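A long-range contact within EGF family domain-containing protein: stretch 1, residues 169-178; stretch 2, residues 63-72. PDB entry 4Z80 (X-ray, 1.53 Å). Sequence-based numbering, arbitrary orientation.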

ATOM      1  N   ARG A 169     -16.599   3.938 -19.930  1.00 20.32           N
ATOM      2  CA  ARG A 169     -17.298   2.846 -20.597  1.00 21.28           C
ATOM      3  C   ARG A 169     -16.366   1.870 -21.326  1.00 20.04           C
ATOM      4  O   ARG A 169     -16.702   0.690 -21.459  1.00 24.94           O
ATOM      5  CB  ARG A 169     -18.345   3.422 -21.554  1.00 24.00           C
ATOM      6  CG  ARG A 169     -19.579   3.933 -20.808  1.00 27.18           C
ATOM      7  CD  ARG A 169     -20.471   4.878 -21.609  1.00 42.42           C
ATOM      8  NE  ARG A 169     -20.250   4.842 -23.051  1.00 53.55           N
ATOM      9  CZ  ARG A 169     -20.943   5.568 -23.923  1.00 59.68           C
ATOM     10  NH1 ARG A 169     -20.679   5.480 -25.221  1.00 41.40           N
ATOM     11  NH2 ARG A 169     -21.903   6.383 -23.495  1.00 40.51           N
ATOM     12  N   GLN A 170     -15.195   2.337 -21.763  1.00 18.82           N
ATOM     13  CA  GLN A 170     -14.268   1.499 -22.528  1.00 18.90           C
ATOM     14  C   GLN A 170     -13.152   0.911 -21.667  1.00 17.45           C
ATOM     15  O   GLN A 170     -12.579  -0.123 -22.023  1.00 22.22           O
ATOM     16  CB  GLN A 170     -13.601   2.277 -23.668  1.00 21.73           C
ATOM     17  CG  GLN A 170     -14.417   3.387 -24.292  1.00 41.78           C
ATOM     18  CD  GLN A 170     -15.113   2.949 -25.543  1.00 46.08           C
ATOM     19  OE1 GLN A 170     -15.715   1.874 -25.592  1.00 49.96           O
ATOM     20  NE2 GLN A 170     -15.035   3.780 -26.575  1.00 46.34           N
ATOM     21  N   ASP A 171     -12.807   1.591 -20.575  1.00 17.26           N
ATOM     22  CA  ASP A 171     -11.730   1.117 -19.702  1.00 17.11           C
ATOM     23  C   ASP A 171     -12.240   0.604 -18.366  1.00 16.91           C
ATOM     24  O   ASP A 171     -11.879  -0.490 -17.958  1.00 18.36           O
ATOM     25  CB  ASP A 171     -10.690   2.221 -19.459  1.00 18.47           C
ATOM     26  CG  ASP A 171      -9.668   2.333 -20.584  1.00 19.22           C
ATOM     27  OD1 ASP A 171      -9.619   1.447 -21.463  1.00 18.74           O
ATOM     28  OD2 ASP A 171      -8.888   3.310 -20.578  1.00 19.03           O
ATOM     29  N   MET A 172     -13.066   1.380 -17.678  1.00 16.71           N
ATOM     30  CA  MET A 172     -13.494   0.998 -16.336  1.00 15.37           C
ATOM     31  C   MET A 172     -14.557  -0.103 -16.315  1.00 19.31           C
ATOM     32  O   MET A 172     -14.315  -1.169 -15.756  1.00 19.26           O
ATOM     33  CB  MET A 172     -13.992   2.227 -15.587  1.00 17.03           C
ATOM     34  CG  MET A 172     -12.871   3.176 -15.201  1.00 17.63           C
ATOM     35  SD  MET A 172     -13.503   4.711 -14.510  1.00 22.87           S
ATOM     36  CE  MET A 172     -12.037   5.402 -13.757  1.00 25.32           C
ATOM     37  N   VAL A 173     -15.720   0.127 -16.923  1.00 16.89           N
ATOM     38  CA  VAL A 173     -16.835  -0.806 -16.729  1.00 18.30           C
ATOM     39  C   VAL A 173     -16.571  -2.197 -17.300  1.00 20.13           C
ATOM     40  O   VAL A 173     -17.118  -3.183 -16.803  1.00 24.21           O
ATOM     41  CB  VAL A 173     -18.153  -0.269 -17.347  1.00 24.38           C
ATOM     42  CG1 VAL A 173     -18.570   1.002 -16.658  1.00 28.96           C
ATOM     43  CG2 VAL A 173     -18.015  -0.078 -18.830  1.00 30.78           C
ATOM     44  N   THR A 174     -15.737  -2.281 -18.329  1.00 19.04           N
ATOM     45  CA  THR A 174     -15.418  -3.560 -18.955  1.00 19.60           C
ATOM     46  C   THR A 174     -14.143  -4.200 -18.377  1.00 21.18           C
ATOM     47  O   THR A 174     -13.635  -5.188 -18.913  1.00 23.10           O
ATOM     48  CB  THR A 174     -15.264  -3.406 -20.478  1.00 24.74           C
ATOM     49  OG1 THR A 174     -14.281  -2.405 -20.771  1.00 21.51           O
ATOM     50  CG2 THR A 174     -16.593  -2.997 -21.109  1.00 24.65           C
ATOM     51  N   ASP A 175     -13.643  -3.629 -17.282  1.00 18.36           N
ATOM     52  CA  ASP A 175     -12.527  -4.195 -16.523  1.00 18.07           C
ATOM     53  C   ASP A 175     -13.089  -5.176 -15.506  1.00 16.89           C
ATOM     54  O   ASP A 175     -13.913  -4.797 -14.676  1.00 17.03           O
ATOM     55  CB  ASP A 175     -11.748  -3.064 -15.834  1.00 17.13           C
ATOM     56  CG  ASP A 175     -10.454  -3.529 -15.168  1.00 19.35           C
ATOM     57  OD1 ASP A 175     -10.341  -4.707 -14.753  1.00 17.14           O
ATOM     58  OD2 ASP A 175      -9.546  -2.676 -15.041  1.00 16.61           O
ATOM     59  N   LYS A 176     -12.632  -6.425 -15.547  1.00 15.86           N
ATOM     60  CA  LYS A 176     -13.199  -7.455 -14.685  1.00 18.50           C
ATOM     61  C   LYS A 176     -12.899  -7.223 -13.200  1.00 18.73           C
ATOM     62  O   LYS A 176     -13.541  -7.827 -12.339  1.00 17.67           O
ATOM     63  CB  LYS A 176     -12.701  -8.832 -15.129  1.00 20.95           C
ATOM     64  CG  LYS A 176     -13.131  -9.169 -16.551  1.00 28.49           C
ATOM     65  CD  LYS A 176     -12.903 -10.630 -16.902  1.00 34.83           C
ATOM     66  CE  LYS A 176     -13.431 -10.930 -18.297  1.00 38.71           C
ATOM     67  NZ  LYS A 176     -13.406 -12.385 -18.621  1.00 51.92           N
ATOM     68  N   GLU A 177     -11.963  -6.324 -12.897  1.00 16.14           N
ATOM     69  CA  GLU A 177     -11.678  -5.973 -11.504  1.00 15.67           C
ATOM     70  C   GLU A 177     -12.458  -4.749 -11.023  1.00 15.50           C
ATOM     71  O   GLU A 177     -12.459  -4.435  -9.834  1.00 15.72           O
ATOM     72  CB  GLU A 177     -10.177  -5.728 -11.308  1.00 14.45           C
ATOM     73  CG  GLU A 177      -9.360  -7.003 -11.383  1.00 14.68           C
ATOM     74  CD  GLU A 177      -8.041  -6.890 -10.654  1.00 15.35           C
ATOM     75  OE1 GLU A 177      -7.154  -6.157 -11.141  1.00 15.18           O
ATOM     76  OE2 GLU A 177      -7.896  -7.532  -9.592  1.00 15.25           O
ATOM     77  N   PHE A 178     -13.106  -4.050 -11.948  1.00 17.89           N
ATOM     78  CA  PHE A 178     -13.863  -2.857 -11.607  1.00 16.15           C
ATOM     79  C   PHE A 178     -15.292  -3.233 -11.248  1.00 18.91           C
ATOM     80  O   PHE A 178     -15.854  -4.155 -11.830  1.00 21.44           O
ATOM     81  CB  PHE A 178     -13.853  -1.877 -12.777  1.00 16.68           C
ATOM     82  CG  PHE A 178     -14.455  -0.529 -12.459  1.00 18.33           C
ATOM     83  CD1 PHE A 178     -13.673   0.477 -11.923  1.00 17.78           C
ATOM     84  CD2 PHE A 178     -15.792  -0.265 -12.721  1.00 17.75           C
ATOM     85  CE1 PHE A 178     -14.204   1.718 -11.636  1.00 19.42           C
ATOM     86  CE2 PHE A 178     -16.339   0.979 -12.429  1.00 21.03           C
ATOM     87  CZ  PHE A 178     -15.545   1.971 -11.890  1.00 21.11           C
TER
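Stretch 2 63-72: MYDSSAQAYC

Stretch 2 (Met63 to Cys72) runs antiparallel along the end of a helix that includes 169-172 and the two type I turns that follow, Met172 to Asp175 and Asp175 to Phe178. It is a loop, extended at Tyr64 and Asp65, that bends at Ser67 to Ala70 and enters a 3-10 segment at Tyr71. Tyr64 lies by Glu177, Ser66 by Lys176, Ser67 by Asp175 (CA to CA 3.9 Å), and Tyr71 by Asp171. The single backbone bond between the stretches runs from Lys176 N to Ser66 O (3.2 Å) and is nearly straight at 170°. Water 2 donates to Ser66 O (2.7 Å from the water O) and to Thr174 O (2.9 Å), bridging two carbonyl oxygens 4.0 Å apart. The CA-to-CB bond of Ser66 points toward stretch 1, and its OG lies 3.4 Å from Glu177 CG and 3.2 Å from Asp175 OD1. Asp175 OD1 accepts from Glu177 N (2.9 Å) within the second turn.

Within stretch 2, Asp65 holds the bend: its OD1 accepts from Ser67 N (2.9 Å) and Ser67 OG (2.6 Å), and its OD2 from Cys72 N (2.8 Å). Ser67 O accepts from Ala70 N (3.0 Å). At the far end, Tyr71 OH donates to Asp171 OD1 (2.6 Å), a short bond made at the edge of the ring, near its plane; Asp171 OD2 is satisfied elsewhere in the structure. Waters link further polar atoms of the two stretches. The O of water 3 accepts from Ala68 N (2.9 Å) and lies 2.6 Å from Asp171 O and 2.8 Å from Thr174 OG1; that of water 4 accepts from Gln69 N (3.1 Å) and lies 3.0 Å from Asp171 OD1. Water 5 accepts from Gln69 NE2 (3.0 Å from the water O) and donates to Gln170 O (2.7 Å). At the other end, water 1 donates to both Tyr64 O and Glu177 OE1, its O 2.7 Å from each.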

ATOM      1  N   MET A  63       1.874  -8.762 -12.381  1.00 12.70           N
ATOM      2  CA  MET A  63       0.887  -7.770 -12.747  1.00 13.16           C
ATOM      3  C   MET A  63      -0.279  -8.447 -13.460  1.00 13.33           C
ATOM      4  O   MET A  63      -0.095  -9.215 -14.408  1.00 14.10           O
ATOM      5  CB  MET A  63       1.509  -6.687 -13.627  1.00 15.39           C
ATOM      6  CG  MET A  63       0.503  -5.663 -14.167  1.00 15.23           C
ATOM      7  SD  MET A  63      -0.417  -4.764 -12.898  1.00 15.56           S
ATOM      8  CE  MET A  63       0.846  -3.640 -12.287  1.00 15.43           C
ATOM      9  N   TYR A  64      -1.478  -8.167 -12.964  1.00 13.79           N
ATOM     10  CA  TYR A  64      -2.707  -8.728 -13.496  1.00 13.14           C
ATOM     11  C   TYR A  64      -3.546  -7.585 -14.030  1.00 14.99           C
ATOM     12  O   TYR A  64      -3.887  -6.666 -13.283  1.00 14.44           O
ATOM     13  CB  TYR A  64      -3.460  -9.486 -12.407  1.00 14.32           C
ATOM     14  CG  TYR A  64      -4.794 -10.045 -12.828  1.00 14.69           C
ATOM     15  CD1 TYR A  64      -4.872 -11.241 -13.526  1.00 17.14           C
ATOM     16  CD2 TYR A  64      -5.973  -9.400 -12.496  1.00 16.79           C
ATOM     17  CE1 TYR A  64      -6.092 -11.771 -13.901  1.00 18.32           C
ATOM     18  CE2 TYR A  64      -7.204  -9.919 -12.868  1.00 18.07           C
ATOM     19  CZ  TYR A  64      -7.253 -11.104 -13.567  1.00 16.91           C
ATOM     20  OH  TYR A  64      -8.472 -11.625 -13.931  1.00 19.87           O
ATOM     21  N   ASP A  65      -3.868  -7.637 -15.317  1.00 15.02           N
ATOM     22  CA  ASP A  65      -4.675  -6.601 -15.942  1.00 16.28           C
ATOM     23  C   ASP A  65      -5.813  -7.243 -16.731  1.00 17.32           C
ATOM     24  O   ASP A  65      -5.605  -7.791 -17.812  1.00 16.83           O
ATOM     25  CB  ASP A  65      -3.817  -5.716 -16.845  1.00 16.63           C
ATOM     26  CG  ASP A  65      -4.521  -4.433 -17.237  1.00 15.87           C
ATOM     27  OD1 ASP A  65      -5.763  -4.455 -17.338  1.00 16.84           O
ATOM     28  OD2 ASP A  65      -3.842  -3.404 -17.436  1.00 14.59           O
ATOM     29  N   SER A  66      -7.017  -7.155 -16.179  1.00 17.48           N
ATOM     30  CA  SER A  66      -8.202  -7.718 -16.813  1.00 16.93           C
ATOM     31  C   SER A  66      -9.079  -6.621 -17.416  1.00 17.02           C
ATOM     32  O   SER A  66     -10.277  -6.815 -17.613  1.00 18.77           O
ATOM     33  CB  SER A  66      -9.004  -8.546 -15.809  1.00 19.75           C
ATOM     34  OG  SER A  66      -9.357  -7.770 -14.683  1.00 20.08           O
ATOM     35  N   SER A  67      -8.485  -5.467 -17.707  1.00 17.27           N
ATOM     36  CA  SER A  67      -9.165  -4.488 -18.548  1.00 16.78           C
ATOM     37  C   SER A  67      -9.282  -5.116 -19.934  1.00 17.20           C
ATOM     38  O   SER A  67      -8.564  -6.063 -20.257  1.00 19.12           O
ATOM     39  CB  SER A  67      -8.412  -3.146 -18.590  1.00 16.55           C
ATOM     40  OG  SER A  67      -7.142  -3.276 -19.210  1.00 16.60           O
ATOM     41  N   ALA A  68     -10.195  -4.606 -20.748  1.00 16.87           N
ATOM     42  CA  ALA A  68     -10.400  -5.152 -22.082  1.00 20.95           C
ATOM     43  C   ALA A  68      -9.108  -5.122 -22.905  1.00 22.21           C
ATOM     44  O   ALA A  68      -8.841  -6.039 -23.687  1.00 21.69           O
ATOM     45  CB  ALA A  68     -11.494  -4.388 -22.786  1.00 21.41           C
ATOM     46  N   GLN A  69      -8.301  -4.077 -22.716  1.00 19.38           N
ATOM     47  CA  GLN A  69      -7.046  -3.932 -23.458  1.00 18.39           C
ATOM     48  C   GLN A  69      -5.848  -4.579 -22.759  1.00 19.80           C
ATOM     49  O   GLN A  69      -4.784  -4.720 -23.364  1.00 19.60           O
ATOM     50  CB  GLN A  69      -6.740  -2.450 -23.705  1.00 20.50           C
ATOM     51  CG  GLN A  69      -7.815  -1.714 -24.487  1.00 22.99           C
ATOM     52  CD  GLN A  69      -8.212  -2.444 -25.752  1.00 28.55           C
ATOM     53  OE1 GLN A  69      -7.358  -2.888 -26.518  1.00 29.12           O
ATOM     54  NE2 GLN A  69      -9.513  -2.600 -25.962  1.00 27.63           N
ATOM     55  N   ALA A  70      -6.020  -4.959 -21.494  1.00 17.96           N
ATOM     56  CA  ALA A  70      -4.954  -5.593 -20.714  1.00 17.93           C
ATOM     57  C   ALA A  70      -3.659  -4.779 -20.772  1.00 17.00           C
ATOM     58  O   ALA A  70      -2.570  -5.339 -20.887  1.00 17.47           O
ATOM     59  CB  ALA A  70      -4.713  -7.024 -21.206  1.00 19.51           C
ATOM     60  N   TYR A  71      -3.794  -3.458 -20.665  1.00 17.02           N
ATOM     61  CA  TYR A  71      -2.686  -2.523 -20.877  1.00 16.25           C
ATOM     62  C   TYR A  71      -1.387  -2.904 -20.178  1.00 16.86           C
ATOM     63  O   TYR A  71      -0.337  -2.971 -20.805  1.00 17.58           O
ATOM     64  CB  TYR A  71      -3.071  -1.123 -20.396  1.00 19.12           C
ATOM     65  CG  TYR A  71      -4.260  -0.501 -21.092  1.00 15.25           C
ATOM     66  CD1 TYR A  71      -4.152  -0.017 -22.390  1.00 17.02           C
ATOM     67  CD2 TYR A  71      -5.476  -0.367 -20.441  1.00 17.40           C
ATOM     68  CE1 TYR A  71      -5.237   0.566 -23.024  1.00 16.37           C
ATOM     69  CE2 TYR A  71      -6.561   0.213 -21.066  1.00 18.00           C
ATOM     70  CZ  TYR A  71      -6.433   0.679 -22.358  1.00 17.94           C
ATOM     71  OH  TYR A  71      -7.512   1.264 -22.981  1.00 19.07           O
ATOM     72  N   CYS A  72      -1.457  -3.131 -18.872  1.00 15.77           N
ATOM     73  CA  CYS A  72      -0.243  -3.250 -18.078  1.00 14.57           C
ATOM     74  C   CYS A  72       0.359  -4.651 -18.130  1.00 18.50           C
ATOM     75  O   CYS A  72       1.383  -4.902 -17.500  1.00 18.70           O
ATOM     76  CB  CYS A  72      -0.517  -2.849 -16.625  1.00 14.35           C
ATOM     77  SG  CYS A  72      -1.047  -1.115 -16.426  1.00 18.20           S
TER
HETATM   78  O   HOH W   1      -4.471  -6.366 -10.706  1.00 15.23           O
HETATM   79  O   HOH W   2     -12.022  -7.524 -19.607  1.00 34.64           O
HETATM   80  O   HOH W   3     -11.685  -2.326 -19.772  1.00 19.96           O
HETATM   81  O   HOH W   4      -9.654  -1.499 -21.697  1.00 20.30           O
HETATM   82  O   HOH W   5     -11.670  -1.294 -24.303  1.00 31.65           O